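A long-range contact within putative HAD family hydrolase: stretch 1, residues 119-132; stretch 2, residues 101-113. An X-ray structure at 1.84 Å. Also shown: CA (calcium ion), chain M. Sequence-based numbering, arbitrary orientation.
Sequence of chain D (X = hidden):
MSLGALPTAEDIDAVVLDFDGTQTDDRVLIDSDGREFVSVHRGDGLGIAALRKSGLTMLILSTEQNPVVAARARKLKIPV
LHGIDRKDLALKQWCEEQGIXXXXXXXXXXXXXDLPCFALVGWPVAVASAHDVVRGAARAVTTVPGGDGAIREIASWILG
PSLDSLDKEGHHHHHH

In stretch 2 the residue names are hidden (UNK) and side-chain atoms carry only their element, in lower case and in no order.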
# COMPACT_ATOMS: atom_id res chain seq x y z
N ALA D 119 9.62 31.39 2.65
CA ALA D 119 10.13 32.44 3.56
C ALA D 119 9.40 33.78 3.41
O ALA D 119 9.27 34.54 4.37
CB ALA D 119 11.64 32.63 3.40
N LEU D 120 8.96 34.07 2.19
CA LEU D 120 8.25 35.31 1.86
C LEU D 120 6.84 35.39 2.45
O LEU D 120 6.39 36.46 2.85
CB LEU D 120 8.17 35.46 0.34
CG LEU D 120 8.33 36.77 -0.45
CD1 LEU D 120 7.76 38.02 0.23
CD2 LEU D 120 9.80 36.97 -0.78
N VAL D 121 6.12 34.26 2.48
CA VAL D 121 4.67 34.30 2.72
C VAL D 121 4.27 33.86 4.12
O VAL D 121 5.03 33.19 4.82
CB VAL D 121 3.89 33.49 1.66
CG1 VAL D 121 4.21 33.99 0.26
CG2 VAL D 121 4.19 31.97 1.79
N GLY D 122 3.06 34.24 4.52
CA GLY D 122 2.53 33.91 5.83
C GLY D 122 2.18 32.44 5.98
O GLY D 122 2.40 31.85 7.04
N TRP D 123 1.66 31.84 4.91
CA TRP D 123 1.13 30.49 4.98
C TRP D 123 1.75 29.56 3.93
O TRP D 123 1.08 29.20 2.95
CB TRP D 123 -0.41 30.53 4.86
CG TRP D 123 -1.07 31.09 6.10
CD1 TRP D 123 -1.37 32.40 6.36
CD2 TRP D 123 -1.53 30.34 7.23
NE1 TRP D 123 -1.97 32.52 7.59
CE2 TRP D 123 -2.09 31.26 8.14
CE3 TRP D 123 -1.51 28.97 7.57
CZ2 TRP D 123 -2.63 30.87 9.37
CZ3 TRP D 123 -2.05 28.58 8.79
CH2 TRP D 123 -2.60 29.53 9.67
N PRO D 124 3.02 29.16 4.12
CA PRO D 124 3.61 28.20 3.18
C PRO D 124 3.04 26.82 3.47
O PRO D 124 2.94 26.43 4.63
CB PRO D 124 5.10 28.24 3.52
CG PRO D 124 5.18 28.74 4.93
CD PRO D 124 4.02 29.66 5.09
N VAL D 125 2.67 26.10 2.41
CA VAL D 125 2.06 24.76 2.53
C VAL D 125 2.82 23.78 1.63
O VAL D 125 3.08 24.06 0.44
CB VAL D 125 0.54 24.77 2.18
CG1 VAL D 125 -0.05 23.36 2.34
CG2 VAL D 125 -0.23 25.78 3.06
N ALA D 126 3.20 22.64 2.20
CA ALA D 126 3.90 21.62 1.44
C ALA D 126 2.92 20.50 1.15
O ALA D 126 2.13 20.13 2.02
CB ALA D 126 5.08 21.07 2.26
N VAL D 127 2.95 19.99 -0.08
CA VAL D 127 2.22 18.75 -0.41
C VAL D 127 2.89 17.58 0.31
O VAL D 127 4.07 17.67 0.68
CB VAL D 127 2.09 18.51 -1.93
CG1 VAL D 127 1.29 19.66 -2.57
CG2 VAL D 127 3.45 18.38 -2.60
N ALA D 128 2.13 16.50 0.53
CA ALA D 128 2.62 15.33 1.26
C ALA D 128 3.88 14.74 0.65
O ALA D 128 4.75 14.24 1.37
CB ALA D 128 1.52 14.26 1.35
N SER D 129 3.97 14.83 -0.68
CA SER D 129 5.08 14.27 -1.45
C SER D 129 6.29 15.22 -1.57
O SER D 129 7.24 14.92 -2.29
CB SER D 129 4.60 13.86 -2.85
OG SER D 129 3.85 14.91 -3.45
N ALA D 130 6.25 16.35 -0.88
CA ALA D 130 7.33 17.33 -0.98
C ALA D 130 8.66 16.78 -0.48
O ALA D 130 8.70 15.86 0.34
CB ALA D 130 6.97 18.64 -0.23
N HIS D 131 9.75 17.34 -1.00
CA HIS D 131 11.10 17.10 -0.48
C HIS D 131 11.11 17.24 1.05
O HIS D 131 10.41 18.09 1.62
CB HIS D 131 12.06 18.10 -1.15
CG HIS D 131 13.51 17.90 -0.81
ND1 HIS D 131 14.42 17.40 -1.72
CD2 HIS D 131 14.21 18.17 0.32
CE1 HIS D 131 15.62 17.35 -1.16
NE2 HIS D 131 15.52 17.81 0.08
N ASP D 132 11.90 16.41 1.73
CA ASP D 132 11.90 16.38 3.20
C ASP D 132 12.04 17.75 3.87
O ASP D 132 11.28 18.06 4.79
CB ASP D 132 12.98 15.43 3.72
CG ASP D 132 12.63 13.98 3.48
OD1 ASP D 132 11.44 13.68 3.27
OD2 ASP D 132 13.55 13.13 3.51
N UNK D 101 -0.91 41.77 1.49
CA UNK D 101 0.14 41.56 2.47
C UNK D 101 0.63 40.11 2.40
O UNK D 101 -0.18 39.18 2.51
c UNK D 101 -0.39 41.89 3.87
N UNK D 102 1.95 39.91 2.22
CA UNK D 102 2.53 38.56 2.10
C UNK D 102 2.16 37.65 3.27
O UNK D 102 2.09 36.42 3.11
c UNK D 102 4.05 38.82 2.09
c UNK D 102 3.00 40.94 2.23
c UNK D 102 4.19 40.23 1.67
N UNK D 103 1.92 38.25 4.43
CA UNK D 103 1.49 37.51 5.62
C UNK D 103 0.12 36.84 5.45
O UNK D 103 -0.23 35.93 6.22
c UNK D 103 1.82 40.90 6.42
o UNK D 103 2.77 40.72 5.61
c UNK D 103 0.85 39.76 6.74
c UNK D 103 1.53 38.40 6.88
o UNK D 103 1.62 42.00 6.97
N UNK D 104 -0.63 37.27 4.44
CA UNK D 104 -1.97 36.73 4.18
C UNK D 104 -2.00 35.99 2.84
O UNK D 104 -3.05 35.84 2.22
n UNK D 104 -5.50 39.11 5.21
c UNK D 104 -3.04 37.84 4.26
c UNK D 104 -4.22 39.56 5.75
c UNK D 104 -6.42 38.43 5.89
c UNK D 104 -3.15 38.47 5.66
n UNK D 104 -6.23 38.12 7.17
n UNK D 104 -7.54 38.05 5.28
N UNK D 105 -0.84 35.51 2.41
CA UNK D 105 -0.72 34.71 1.21
C UNK D 105 -0.46 33.25 1.58
O UNK D 105 0.40 32.94 2.44
c UNK D 105 0.01 36.66 -0.22
c UNK D 105 0.56 34.33 -0.96
c UNK D 105 0.37 35.25 0.25
N UNK D 106 -1.21 32.36 0.95
CA UNK D 106 -0.97 30.93 1.06
C UNK D 106 -0.24 30.48 -0.20
O UNK D 106 -0.73 30.66 -1.32
c UNK D 106 -2.30 30.18 1.23
c UNK D 106 -2.24 28.70 1.63
c UNK D 106 -3.57 28.30 2.25
c UNK D 106 -1.94 27.85 0.40
N UNK D 107 0.95 29.92 -0.03
CA UNK D 107 1.72 29.42 -1.16
C UNK D 107 1.93 27.93 -1.02
O UNK D 107 2.38 27.48 0.02
c UNK D 107 3.95 29.57 -2.39
c UNK D 107 4.61 29.57 -4.74
c UNK D 107 4.88 28.55 -2.17
c UNK D 107 5.53 28.56 -4.49
o UNK D 107 6.30 28.08 -5.52
c UNK D 107 3.09 30.12 -1.26
c UNK D 107 5.67 28.04 -3.21
c UNK D 107 3.83 30.06 -3.69
N UNK D 108 1.64 27.17 -2.07
CA UNK D 108 1.79 25.71 -2.05
C UNK D 108 2.95 25.28 -2.93
O UNK D 108 3.00 25.64 -4.11
c UNK D 108 0.53 23.50 -2.17
c UNK D 108 -0.72 25.65 -2.05
c UNK D 108 0.52 24.98 -2.58
N UNK D 109 3.86 24.48 -2.37
CA UNK D 109 5.01 23.98 -3.14
C UNK D 109 5.45 22.59 -2.72
O UNK D 109 4.83 21.98 -1.85
N UNK D 110 6.51 22.10 -3.36
CA UNK D 110 6.97 20.72 -3.17
C UNK D 110 8.49 20.53 -3.16
O UNK D 110 8.95 19.46 -2.80
n UNK D 110 7.80 18.87 -5.99
c UNK D 110 6.39 19.81 -4.26
c UNK D 110 7.15 19.94 -5.56
o UNK D 110 7.17 21.02 -6.16
N UNK D 111 9.26 21.53 -3.59
CA UNK D 111 10.71 21.29 -3.76
C UNK D 111 11.59 22.43 -3.24
O UNK D 111 11.08 23.49 -2.89
o UNK D 111 12.07 18.99 -6.21
c UNK D 111 11.06 20.93 -5.22
c UNK D 111 12.16 19.86 -5.32
o UNK D 111 13.14 19.87 -4.53
N UNK D 112 12.90 22.19 -3.17
CA UNK D 112 13.81 23.17 -2.56
C UNK D 112 13.79 24.55 -3.22
O UNK D 112 14.03 25.57 -2.55
c UNK D 112 15.87 22.37 -3.81
c UNK D 112 15.25 22.62 -2.43
c UNK D 112 15.25 21.36 -1.59
N UNK D 113 13.46 24.60 -4.51
CA UNK D 113 13.33 25.89 -5.17
C UNK D 113 12.09 26.68 -4.72
O UNK D 113 11.93 27.83 -5.11
c UNK D 113 12.32 25.08 -7.38
o UNK D 113 11.24 24.91 -6.82
c UNK D 113 13.47 25.82 -6.71
n UNK D 113 12.55 24.66 -8.62
CA CA M . 7.61 22.05 -8.21
O HOH W 1 -2.90 35.14 8.20
O HOH W 2 8.04 16.33 -4.71
O HOH W 3 8.82 20.12 -8.79
O HOH W 4 8.99 23.56 -7.07
O HOH W 5 8.08 23.06 -10.33

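Position 101 carries a single side-chain carbon, which stays out of reach of stretch 1: Ala101. Its carbonyl accepts a backbone hydrogen bond from N of position 104. At 102 three carbons close a ring onto the backbone nitrogen, so this is Pro102. The fixed ring suits the 3-10 turn that begins here; its CB lies 3.4 Å from Leu120 O, and its O accepts a hydrogen bond from Gly122 N at 2.8 Å.

Position 103 has three carbons, the third bearing two oxygens, in an exposed side chain whose CA-to-CB bond points away from stretch 1: Glu103, a charge left to solvent. Its backbone O lies 3.4 Å from Gly122 CA, where a side chain on the glycine would clash with that oxygen. At 104, three carbons, a nitrogen and a carbon with two further nitrogens make a guanidinium. The CA-to-CB bond of Arg104 also points away, and its nitrogens are hydrogen-bonded elsewhere in the structure.

Position 105 has one carbon carrying two more: Val105, a beta-branched residue well suited to a strand. Its CG1 packs 3.9 Å from Val121 CG1, and its O receives Trp123 N at 3.0 Å. At 106 four carbons fork at the second, giving Leu106. It shares a sheet face with Trp123 and Val125, its CD2 being 3.8 Å from Val125 CG2.

At 107 one carbon leads to a six-carbon ring bearing an oxygen: Tyr107. Its CB lies 3.7 Å from Val121 CG2, while the end of the side chain leads away and its OH is hydrogen-bonded just outside the stretches. Position 108 repeats the three-carbon fork. Val108 returns to the face of Leu106, and its CG1 meets Val127 CG1 at 3.9 Å, apolar against apolar in a buried setting.

Position 109 has no side-chain atoms: Gly109. A CB here would be crowded by Tyr107 CE2, at 3.1 Å. At 110 two carbons end in one oxygen and one nitrogen, and the first carbon lies 3.7 Å from Val127 CG2. An amide fits both polar tasks of Asn110: OD1 binds calcium at 2.3 Å, and ND2 donates to a water that in turn donates to Ser129 O.

At 111 two carbons end in two oxygens: Asp111, whose OD1 accepts a hydrogen bond from N of position 112 at 2.7 Å. Position 112, another three-carbon fork, is Val112; its CG1 sits 3.8 Å from the centroid of the His131 ring, over one face, in a CH-pi contact. At 113 two carbons, an oxygen and a nitrogen make Asn113, beyond reach of stretch 1, with OD1 accepting from a calcium-bound water.

The contact is essentially two parallel strands zipped by backbone hydrogen bonds. Tyr107 N donates to Trp123 O (3.1 Å), Val125 N to Tyr107 O (2.8 Å), and Gly109 N to Val125 O (2.9 Å). Apolar side chains fill in around this ladder, and beyond it His131 N donates to Asn110 O (2.9 Å), holding the two stretches together beside the calcium-binding residue.

Stretch 2, residues 101-113: APERVLYVGNDVN
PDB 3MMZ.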